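Local coordinates for sugar ABC transporter substrate-binding protein (Treponema pallidum subsp. pallidum, PDB 5U2P) that probably binds a small solute, perhaps a sugar, in the periplasm and delivers it to an ABC transporter, although its true ligand is unknown, at residues 119-124 / 130-135; 37-42 / 95-100; 201-206 / 371-376; 193-198 / 299-304. All blocks are in the same frame, centred on the assembly; numbering follows the deposited sequence.

Interaction 1: 119-124 / 130-135; sequences IPPTDP and ALPLNC
Ile119 meets Cys135 and Pro121 meets Pro132, two apolar contacts that show how a loop can pack on a short edge strand and the turn after it without any direct polar bond between the segments. In the first pair the CD1 methyl of Ile119 lies against Cys135, 3.8 Å from its CB and 3.9 Å from its SG. CG1 of Ile119 stands anti to the carbonyl carbon (chi1 -46°), which carries CD1 to the cysteine. In the second pair the two proline rings cross at about a right angle, with Pro121 CG 3.8 Å from Pro132 CG. Rigid rings of this kind lose little conformational freedom on packing.

Water supplies the polar link. One molecule lies 2.8 Å from Ile119 O and also near Cys135 O, while a second sits 3.0 Å from Asn134 O and more distantly approaches Ile119 O. With further acceptors competing for their protons, neither water can be assigned to these carbonyls at every moment.

Beyond the pair, Leu131 and Leu133 bond through their backbones to Leu309 and Gln307, which places 131-132 at the outer edge of the five-stranded sheet. The arrangement is that of a loop folding back on an edge strand, just before the chain enters strand 138-145 of the second sheet, consistent with an interlobe connection of a two-lobed solute-binding protein.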
# COMPACT_ATOMS: atom_id res chain seq x y z
N ILE A 119 -2.21 6.90 -9.00
CA ILE A 119 -2.26 5.43 -9.05
C ILE A 119 -3.73 5.02 -9.19
O ILE A 119 -4.40 4.77 -8.18
CB ILE A 119 -1.66 4.77 -7.79
CG1 ILE A 119 -0.32 5.41 -7.39
CG2 ILE A 119 -1.51 3.26 -8.02
CD1 ILE A 119 0.16 4.98 -6.01
N PRO A 120 -4.25 5.00 -10.42
CA PRO A 120 -5.69 4.73 -10.54
C PRO A 120 -6.08 3.40 -9.90
O PRO A 120 -5.43 2.38 -10.17
CB PRO A 120 -5.93 4.72 -12.06
CG PRO A 120 -4.78 5.44 -12.65
CD PRO A 120 -3.62 5.25 -11.72
N PRO A 121 -7.09 3.41 -9.02
CA PRO A 121 -7.62 2.14 -8.51
C PRO A 121 -8.17 1.29 -9.63
O PRO A 121 -8.79 1.83 -10.56
CB PRO A 121 -8.74 2.57 -7.57
CG PRO A 121 -8.52 4.03 -7.33
CD PRO A 121 -7.86 4.55 -8.52
N THR A 122 -7.96 -0.02 -9.56
CA THR A 122 -8.50 -0.91 -10.57
C THR A 122 -9.08 -2.19 -9.98
O THR A 122 -8.58 -2.71 -8.97
CB THR A 122 -7.42 -1.32 -11.59
OG1 THR A 122 -6.32 -1.92 -10.90
CG2 THR A 122 -6.92 -0.10 -12.37
N ASP A 123 -10.15 -2.67 -10.62
CA ASP A 123 -10.68 -4.00 -10.37
C ASP A 123 -9.84 -4.98 -11.17
O ASP A 123 -8.86 -4.58 -11.78
CB ASP A 123 -12.18 -4.06 -10.71
CG ASP A 123 -12.46 -4.27 -12.20
OD1 ASP A 123 -11.62 -3.95 -13.08
OD2 ASP A 123 -13.58 -4.75 -12.50
N PRO A 124 -10.19 -6.28 -11.14
CA PRO A 124 -9.27 -7.22 -11.80
C PRO A 124 -9.29 -7.10 -13.33
O PRO A 124 -8.45 -7.72 -13.99
CB PRO A 124 -9.79 -8.59 -11.34
CG PRO A 124 -10.51 -8.32 -10.04
CD PRO A 124 -11.14 -6.96 -10.24
N ALA A 130 -14.30 4.11 -8.29
CA ALA A 130 -14.48 5.13 -7.27
C ALA A 130 -13.44 6.22 -7.44
O ALA A 130 -12.34 5.99 -7.95
CB ALA A 130 -14.37 4.52 -5.89
N LEU A 131 -13.80 7.41 -6.98
CA LEU A 131 -12.83 8.48 -6.79
C LEU A 131 -12.09 8.27 -5.46
O LEU A 131 -12.71 8.32 -4.40
CB LEU A 131 -13.52 9.83 -6.80
CG LEU A 131 -12.61 11.06 -6.62
CD1 LEU A 131 -13.16 12.22 -7.43
CD2 LEU A 131 -12.49 11.44 -5.16
N PRO A 132 -10.78 8.03 -5.51
CA PRO A 132 -10.01 7.73 -4.30
C PRO A 132 -9.64 8.98 -3.53
O PRO A 132 -9.45 10.02 -4.14
CB PRO A 132 -8.76 7.06 -4.83
CG PRO A 132 -8.58 7.66 -6.15
CD PRO A 132 -9.92 7.95 -6.71
N LEU A 133 -9.56 8.85 -2.20
CA LEU A 133 -9.16 9.96 -1.34
C LEU A 133 -7.65 10.05 -1.11
O LEU A 133 -7.15 11.06 -0.60
CB LEU A 133 -9.87 9.83 0.00
CG LEU A 133 -11.39 9.74 -0.09
CD1 LEU A 133 -11.99 9.68 1.30
CD2 LEU A 133 -11.97 10.89 -0.90
N ASN A 134 -6.93 8.99 -1.48
CA ASN A 134 -5.46 8.91 -1.41
C ASN A 134 -4.97 7.99 -2.53
O ASN A 134 -5.73 7.11 -2.95
CB ASN A 134 -4.98 8.34 -0.06
CG ASN A 134 -5.42 9.18 1.13
OD1 ASN A 134 -6.45 8.92 1.76
ND2 ASN A 134 -4.61 10.17 1.48
N CYS A 135 -3.72 8.12 -2.98
CA CYS A 135 -3.22 7.19 -3.99
C CYS A 135 -2.81 5.86 -3.37
O CYS A 135 -2.89 4.80 -4.01
CB CYS A 135 -2.05 7.79 -4.78
SG CYS A 135 -0.48 8.09 -3.83
O HOH W 1 -4.66 3.54 -5.71
O HOH W 2 -5.95 6.01 -5.70

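Interaction 2: 37-42 / 95-100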
# COMPACT_ATOMS: atom_id res chain seq x y z
N LEU A 37 -23.51 8.22 1.56
CA LEU A 37 -23.31 7.31 2.69
C LEU A 37 -21.81 7.23 2.97
O LEU A 37 -21.02 6.99 2.06
CB LEU A 37 -23.84 5.91 2.38
CG LEU A 37 -24.04 4.97 3.56
CD1 LEU A 37 -25.32 5.32 4.30
CD2 LEU A 37 -24.06 3.52 3.08
N ILE A 38 -21.43 7.41 4.22
CA ILE A 38 -20.01 7.41 4.59
C ILE A 38 -19.79 6.82 5.98
O ILE A 38 -20.71 6.77 6.80
CB ILE A 38 -19.44 8.83 4.55
CG1 ILE A 38 -17.91 8.81 4.65
CG2 ILE A 38 -20.07 9.69 5.66
CD1 ILE A 38 -17.27 10.16 4.60
N ARG A 39 -18.57 6.35 6.24
CA ARG A 39 -18.20 5.86 7.56
C ARG A 39 -18.09 7.04 8.52
O ARG A 39 -17.54 8.09 8.18
CB ARG A 39 -16.86 5.10 7.52
CG ARG A 39 -16.93 3.71 6.91
CD ARG A 39 -15.56 3.04 6.92
NE ARG A 39 -15.45 1.93 5.97
CZ ARG A 39 -15.46 0.64 6.28
NH1 ARG A 39 -15.59 0.23 7.54
NH2 ARG A 39 -15.35 -0.26 5.31
N GLU A 40 -18.61 6.84 9.72
CA GLU A 40 -18.59 7.85 10.77
C GLU A 40 -17.20 8.48 10.93
O GLU A 40 -17.04 9.69 10.80
CB GLU A 40 -19.05 7.23 12.09
CG GLU A 40 -19.11 8.17 13.27
CD GLU A 40 -19.57 7.47 14.54
OE1 GLU A 40 -19.38 6.24 14.64
OE2 GLU A 40 -20.12 8.15 15.43
N LYS A 41 -16.19 7.64 11.15
CA LYS A 41 -14.84 8.14 11.43
C LYS A 41 -14.14 8.68 10.19
O LYS A 41 -13.06 9.25 10.29
CB LYS A 41 -13.97 7.05 12.06
CG LYS A 41 -14.43 6.59 13.44
CD LYS A 41 -13.44 5.60 14.05
CE LYS A 41 -13.79 5.26 15.49
NZ LYS A 41 -15.05 4.46 15.56
N HIS A 42 -14.75 8.50 9.03
CA HIS A 42 -14.16 8.99 7.79
C HIS A 42 -14.83 10.28 7.32
O HIS A 42 -14.42 10.87 6.33
CB HIS A 42 -14.24 7.92 6.70
CG HIS A 42 -13.32 6.76 6.93
ND1 HIS A 42 -13.35 5.61 6.17
CD2 HIS A 42 -12.34 6.57 7.85
CE1 HIS A 42 -12.43 4.77 6.60
NE2 HIS A 42 -11.81 5.32 7.62
N SER A 95 -10.74 -3.79 -3.24
CA SER A 95 -11.58 -4.98 -3.37
C SER A 95 -13.09 -4.76 -3.19
O SER A 95 -13.88 -5.67 -3.44
CB SER A 95 -11.10 -6.04 -2.39
OG SER A 95 -9.84 -6.55 -2.80
N LEU A 96 -13.49 -3.56 -2.81
CA LEU A 96 -14.91 -3.16 -2.72
C LEU A 96 -15.76 -4.07 -1.83
O LEU A 96 -16.93 -4.32 -2.14
CB LEU A 96 -15.54 -3.10 -4.11
CG LEU A 96 -14.80 -2.27 -5.15
CD1 LEU A 96 -15.48 -2.40 -6.48
CD2 LEU A 96 -14.73 -0.81 -4.75
N HIS A 97 -15.20 -4.53 -0.72
CA HIS A 97 -15.92 -5.42 0.19
C HIS A 97 -16.50 -6.64 -0.56
O HIS A 97 -17.57 -7.12 -0.20
CB HIS A 97 -17.08 -4.68 0.88
CG HIS A 97 -16.75 -3.30 1.37
ND1 HIS A 97 -17.04 -2.16 0.65
CD2 HIS A 97 -16.22 -2.87 2.55
CE1 HIS A 97 -16.68 -1.09 1.35
NE2 HIS A 97 -16.18 -1.50 2.50
N ALA A 98 -15.81 -7.10 -1.60
CA ALA A 98 -16.24 -8.26 -2.40
C ALA A 98 -17.57 -8.06 -3.14
O ALA A 98 -18.16 -9.02 -3.66
CB ALA A 98 -16.33 -9.50 -1.51
N LEU A 99 -18.04 -6.81 -3.19
CA LEU A 99 -19.23 -6.45 -3.96
C LEU A 99 -18.97 -6.53 -5.46
O LEU A 99 -17.86 -6.25 -5.92
CB LEU A 99 -19.69 -5.04 -3.60
CG LEU A 99 -20.14 -4.80 -2.15
CD1 LEU A 99 -20.26 -3.30 -1.84
CD2 LEU A 99 -21.45 -5.51 -1.88
N ASP A 100 -19.98 -6.91 -6.24
CA ASP A 100 -19.87 -6.92 -7.70
C ASP A 100 -20.08 -5.52 -8.25
O ASP A 100 -21.23 -5.03 -8.32
CB ASP A 100 -20.89 -7.89 -8.33
CG ASP A 100 -20.67 -8.07 -9.83
OD1 ASP A 100 -19.92 -7.27 -10.44
OD2 ASP A 100 -21.25 -9.00 -10.41
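Arg39 and His97 reach towards each other from opposite directions, and between these two segments theirs is the one meeting. The nearest CA atoms, those of the same two residues, are 13.7 Å apart, so the gap is spanned entirely by side chains. This illustrates how a long and a short polar side chain can bring together parts of a fold whose backbones stay well separated.

The arginine covers most of the distance. Its CG stands anti to the carbonyl carbon, and from there the chain runs extended as far as NE (chi2 -180°), carrying the guanidinium out from the end of strand 33-39. His97 answers with its imidazole, whose NE2 faces the arginine and lies 3.2 Å from Arg39 NH2. CD2 of the same ring follows at 3.9 Å from NH2. The approach is edge to edge: NH2 lies in the plane of the imidazole, NE2 lies near the guanidinium plane, and the two planes are turned 30° apart. Neither flat group is laid over the face of the other, so this is not a stack.

Around the pair, Arg39 NH2 has a weak hydrogen bond to Ser92 OG, and the backbone N of Arg39 bonds to Glu90 OE1, both partners in strand 88-92. The arginine also leans on Tyr72 and Pro73 of helix 72-81, while His97 touches Ser92. The contact thus sits at the surface, where the ends of the neighbouring parallel strands 33-39 and 88-92 and the start of helix 72-81 come together with the loop leading to helix 101-104.

Interaction 3: 201-206 / 371-376; sequences LGEQGA and KVIQAI
Ile373 and Ile376 pack against Gly202, Glu203 and Ala206 in a largely buried helix-on-strand contact, where a turn of helix 191-214 lies against strand 372-374 and the loop following it. It combines an apolar patch with a polar margin.

One part is methyl-on-backbone packing: the CD1 methyl of Ile373 rests on the helix, 3.9 Å from Gly202 C. The helix is kinked at this point: the N atoms of Glu203 and Gln204 lack bonds to the preceding turn, and Gly202 takes a positive phi (76°) that suits glycine. Further along, Ala206 CB meets Ile376 CG2 at 4.0 Å. Ile373 and Ile376 both set CG2 anti to the carbonyl carbon, and in both it is this branch that touches a side chain of the helix.

Glu203 forms the polar margin. Glu203 and Ile373 run alongside each other, pointing opposite ways; the glutamate chain is bent at chi2 (144°), and Glu203 OE2 comes 3.5 Å from Ile373 CG2. The same oxygen accepts from two waters. One, 2.6 Å from OE2, takes the N-H of Gln374; the other gives its second proton to Val372 O at 2.7 Å.

Arg207 adds a long, weak ion pair to OE2. The carboxylate therefore addresses the strand's peptide groups on both sides of Ile373 through water rather than directly, a chemistry that satisfies a backbone donor and a backbone acceptor at once, with Ile373 CG2 lying beside the carboxylate oxygen and Ile376 CG2 on Ala206 CB.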
# COMPACT_ATOMS: atom_id res chain seq x y z
N LEU A 201 6.06 -11.34 -9.73
CA LEU A 201 4.79 -11.80 -10.32
C LEU A 201 4.02 -10.73 -11.09
O LEU A 201 3.24 -11.05 -11.99
CB LEU A 201 3.87 -12.37 -9.24
CG LEU A 201 4.33 -13.67 -8.57
CD1 LEU A 201 3.37 -14.04 -7.45
CD2 LEU A 201 4.47 -14.82 -9.57
N GLY A 202 4.23 -9.46 -10.75
CA GLY A 202 3.47 -8.39 -11.37
C GLY A 202 2.04 -8.26 -10.87
O GLY A 202 1.59 -9.04 -10.03
N GLU A 203 1.32 -7.29 -11.40
CA GLU A 203 -0.01 -6.96 -10.88
C GLU A 203 -1.01 -8.10 -11.00
O GLU A 203 -1.73 -8.38 -10.03
CB GLU A 203 -0.58 -5.72 -11.59
CG GLU A 203 -1.95 -5.32 -11.00
CD GLU A 203 -2.17 -3.82 -10.96
OE1 GLU A 203 -2.50 -3.25 -12.02
OE2 GLU A 203 -2.02 -3.22 -9.88
N GLN A 204 -1.11 -8.72 -12.17
CA GLN A 204 -2.01 -9.86 -12.35
C GLN A 204 -1.56 -11.08 -11.55
O GLN A 204 -2.35 -11.71 -10.85
CB GLN A 204 -2.12 -10.25 -13.83
CG GLN A 204 -3.07 -9.38 -14.61
CD GLN A 204 -2.62 -7.94 -14.62
OE1 GLN A 204 -1.54 -7.62 -15.13
NE2 GLN A 204 -3.43 -7.05 -14.03
N GLY A 205 -0.28 -11.42 -11.68
CA GLY A 205 0.28 -12.57 -10.99
C GLY A 205 0.12 -12.50 -9.48
O GLY A 205 -0.19 -13.50 -8.83
N ALA A 206 0.34 -11.32 -8.93
CA ALA A 206 0.20 -11.12 -7.49
C ALA A 206 -1.27 -11.30 -7.08
O ALA A 206 -1.58 -11.98 -6.10
CB ALA A 206 0.70 -9.76 -7.09
N LYS A 371 3.61 3.86 -11.05
CA LYS A 371 4.41 2.64 -10.99
C LYS A 371 4.39 2.05 -9.59
O LYS A 371 5.43 1.96 -8.94
CB LYS A 371 5.85 2.93 -11.43
CG LYS A 371 6.01 3.26 -12.92
CD LYS A 371 7.44 3.72 -13.21
CE LYS A 371 7.73 3.80 -14.70
NZ LYS A 371 6.81 4.73 -15.37
N VAL A 372 3.21 1.65 -9.14
CA VAL A 372 3.01 1.07 -7.81
C VAL A 372 1.92 -0.00 -7.90
O VAL A 372 0.88 0.25 -8.50
CB VAL A 372 2.57 2.13 -6.75
CG1 VAL A 372 2.52 1.52 -5.35
CG2 VAL A 372 3.46 3.39 -6.80
N ILE A 373 2.16 -1.16 -7.30
CA ILE A 373 1.17 -2.22 -7.21
C ILE A 373 1.04 -2.68 -5.78
O ILE A 373 1.94 -2.45 -4.96
CB ILE A 373 1.51 -3.41 -8.12
CG1 ILE A 373 2.89 -4.01 -7.78
CG2 ILE A 373 1.48 -2.92 -9.55
CD1 ILE A 373 3.22 -5.29 -8.62
N GLN A 374 -0.09 -3.28 -5.45
CA GLN A 374 -0.32 -3.69 -4.07
C GLN A 374 0.44 -4.96 -3.69
O GLN A 374 0.28 -6.04 -4.31
CB GLN A 374 -1.81 -3.89 -3.81
CG GLN A 374 -2.07 -4.31 -2.36
CD GLN A 374 -3.42 -3.89 -1.83
OE1 GLN A 374 -3.74 -2.70 -1.79
NE2 GLN A 374 -4.21 -4.88 -1.41
N ALA A 375 1.25 -4.84 -2.64
CA ALA A 375 1.96 -5.97 -2.07
C ALA A 375 1.00 -7.01 -1.50
O ALA A 375 -0.02 -6.66 -0.90
CB ALA A 375 2.93 -5.51 -0.96
N ILE A 376 1.34 -8.28 -1.66
CA ILE A 376 0.43 -9.35 -1.27
C ILE A 376 0.10 -9.39 0.23
O ILE A 376 -0.95 -9.92 0.60
CB ILE A 376 0.96 -10.73 -1.70
CG1 ILE A 376 2.35 -10.99 -1.09
CG2 ILE A 376 0.99 -10.83 -3.22
CD1 ILE A 376 2.86 -12.45 -1.27
O HOH W 3 -2.22 -3.76 -7.37
O HOH W 4 -1.58 -0.22 -9.52

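Interaction 4: 193-198 / 299-304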
# COMPACT_ATOMS: atom_id res chain seq x y z
N LEU A 193 9.69 -10.09 1.98
CA LEU A 193 9.42 -11.15 1.01
C LEU A 193 8.16 -10.82 0.20
O LEU A 193 8.09 -11.11 -1.00
CB LEU A 193 9.27 -12.49 1.72
CG LEU A 193 9.25 -13.72 0.81
CD1 LEU A 193 10.49 -13.77 -0.08
CD2 LEU A 193 9.14 -14.98 1.66
N ALA A 194 7.17 -10.20 0.84
CA ALA A 194 5.95 -9.78 0.14
C ALA A 194 6.27 -8.85 -1.03
O ALA A 194 5.74 -9.00 -2.13
CB ALA A 194 4.99 -9.11 1.10
N ASP A 195 7.12 -7.86 -0.76
CA ASP A 195 7.54 -6.92 -1.79
C ASP A 195 8.16 -7.67 -2.98
O ASP A 195 7.76 -7.49 -4.13
CB ASP A 195 8.53 -5.92 -1.19
CG ASP A 195 9.07 -4.94 -2.21
OD1 ASP A 195 8.37 -3.94 -2.50
OD2 ASP A 195 10.20 -5.17 -2.72
N ALA A 196 9.10 -8.56 -2.68
CA ALA A 196 9.83 -9.23 -3.74
C ALA A 196 8.96 -10.19 -4.54
O ALA A 196 9.05 -10.22 -5.76
CB ALA A 196 11.02 -9.95 -3.14
N ILE A 197 8.12 -10.96 -3.85
CA ILE A 197 7.21 -11.88 -4.53
C ILE A 197 6.28 -11.08 -5.45
O ILE A 197 5.99 -11.49 -6.58
CB ILE A 197 6.37 -12.71 -3.53
CG1 ILE A 197 7.26 -13.72 -2.80
CG2 ILE A 197 5.21 -13.44 -4.24
CD1 ILE A 197 6.59 -14.42 -1.63
N THR A 198 5.82 -9.94 -4.95
CA THR A 198 4.84 -9.16 -5.67
C THR A 198 5.48 -8.63 -6.96
O THR A 198 4.85 -8.65 -8.04
CB THR A 198 4.29 -8.00 -4.79
OG1 THR A 198 3.56 -8.55 -3.68
CG2 THR A 198 3.34 -7.09 -5.59
N VAL A 299 8.78 -1.19 -10.57
CA VAL A 299 7.58 -0.80 -9.84
C VAL A 299 7.84 -0.82 -8.33
O VAL A 299 8.68 -1.57 -7.86
CB VAL A 299 6.39 -1.72 -10.18
CG1 VAL A 299 6.48 -3.06 -9.42
CG2 VAL A 299 5.09 -1.04 -9.92
N LEU A 300 7.14 0.03 -7.59
CA LEU A 300 7.14 -0.03 -6.13
C LEU A 300 5.97 -0.91 -5.71
O LEU A 300 5.00 -1.06 -6.45
CB LEU A 300 7.00 1.36 -5.51
CG LEU A 300 8.13 2.35 -5.78
CD1 LEU A 300 7.77 3.71 -5.28
CD2 LEU A 300 9.41 1.87 -5.12
N THR A 301 6.05 -1.49 -4.51
CA THR A 301 4.87 -2.08 -3.88
C THR A 301 4.45 -1.30 -2.64
O THR A 301 5.22 -0.50 -2.09
CB THR A 301 5.08 -3.57 -3.49
OG1 THR A 301 5.84 -3.65 -2.27
CG2 THR A 301 5.77 -4.35 -4.62
N GLY A 302 3.21 -1.52 -2.22
CA GLY A 302 2.69 -0.90 -1.01
C GLY A 302 1.28 -1.36 -0.73
O GLY A 302 0.83 -2.39 -1.24
N SER A 303 0.60 -0.60 0.12
CA SER A 303 -0.81 -0.79 0.33
C SER A 303 -1.62 0.24 -0.44
O SER A 303 -1.42 1.44 -0.24
CB SER A 303 -1.19 -0.68 1.79
OG SER A 303 -2.61 -0.77 1.88
N LEU A 304 -2.50 -0.26 -1.29
CA LEU A 304 -3.45 0.57 -2.04
C LEU A 304 -4.85 0.43 -1.45
O LEU A 304 -5.85 0.73 -2.12
CB LEU A 304 -3.41 0.21 -3.53
CG LEU A 304 -2.02 0.20 -4.18
CD1 LEU A 304 -2.08 -0.16 -5.68
CD2 LEU A 304 -1.31 1.55 -3.99
O HOH W 5 8.72 -1.30 -3.30
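Asp195 and Thr198, one helical turn apart, both meet Thr301, so a single strand residue receives two different kinds of contact from the helix. In sequence order, Ala194 comes first and acts indirectly. Thr198 OG1 donates to Ala194 O across 2.7 Å. That oxygen also accepts the usual helical bond from the backbone N of the same threonine. The two donors reach it from opposite faces of the carbonyl plane, the hydroxyl tilted 33° from that plane.

Asp195 carries the polar contact. With chi1 at 178° its carboxylate swings over to the strand, and Thr301 OG1 donates to Asp195 OD1 across 2.6 Å. The hydroxyl arrives on the anti side of that oxygen, 18° out of the carboxylate plane. A water also donates to OD1, at 2.8 Å, and accepts from Thr301 N, so OD1 holds Thr301 both by its hydroxyl and, through water, by its backbone N. Thr301 OG1 is bonded to Asn140 ND2 as well, which ties the aspartate to strand 138-145 by way of the threonine.

Thr198 follows with a purely apolar touch: its CG2 lies 3.8 Å from Thr301 CG2, the two side chains crossing obliquely. Its hydroxyl, directed back along the helix, also bonds to Ile376 N.

A bound 1,2-ethanediol, probably from the crystallisation liquor, lies about 5 Å from the Thr301 side chain. The arrangement is that of alpha/beta packing, helix 191-214 laid against strand 300-303 of the six-stranded sheet, with a buried aspartate-threonine bond set beside methyl packing.

In the fold
The four contacts fall into two groups. Interactions 1 and 2, with centres 13 Å apart, both reach the five-stranded sheet, and interaction 2 closes along the chain before interaction 1 opens. Interactions 3 and 4, only 6 Å apart between centres, share helix 191-214 and the neighbouring parallel strands 372-374 and 300-303 of the six-stranded sheet, their segments alternating in sequence. Interaction 1 bridges the groups: Ile119 packs on Val372 of interaction 3, and Cys135 O touches Leu304 of interaction 4. Interaction 2 lies about 23 Å from interaction 3 between centres. This layout is consistent with two lobes joined near interaction 1, as in solute-binding proteins.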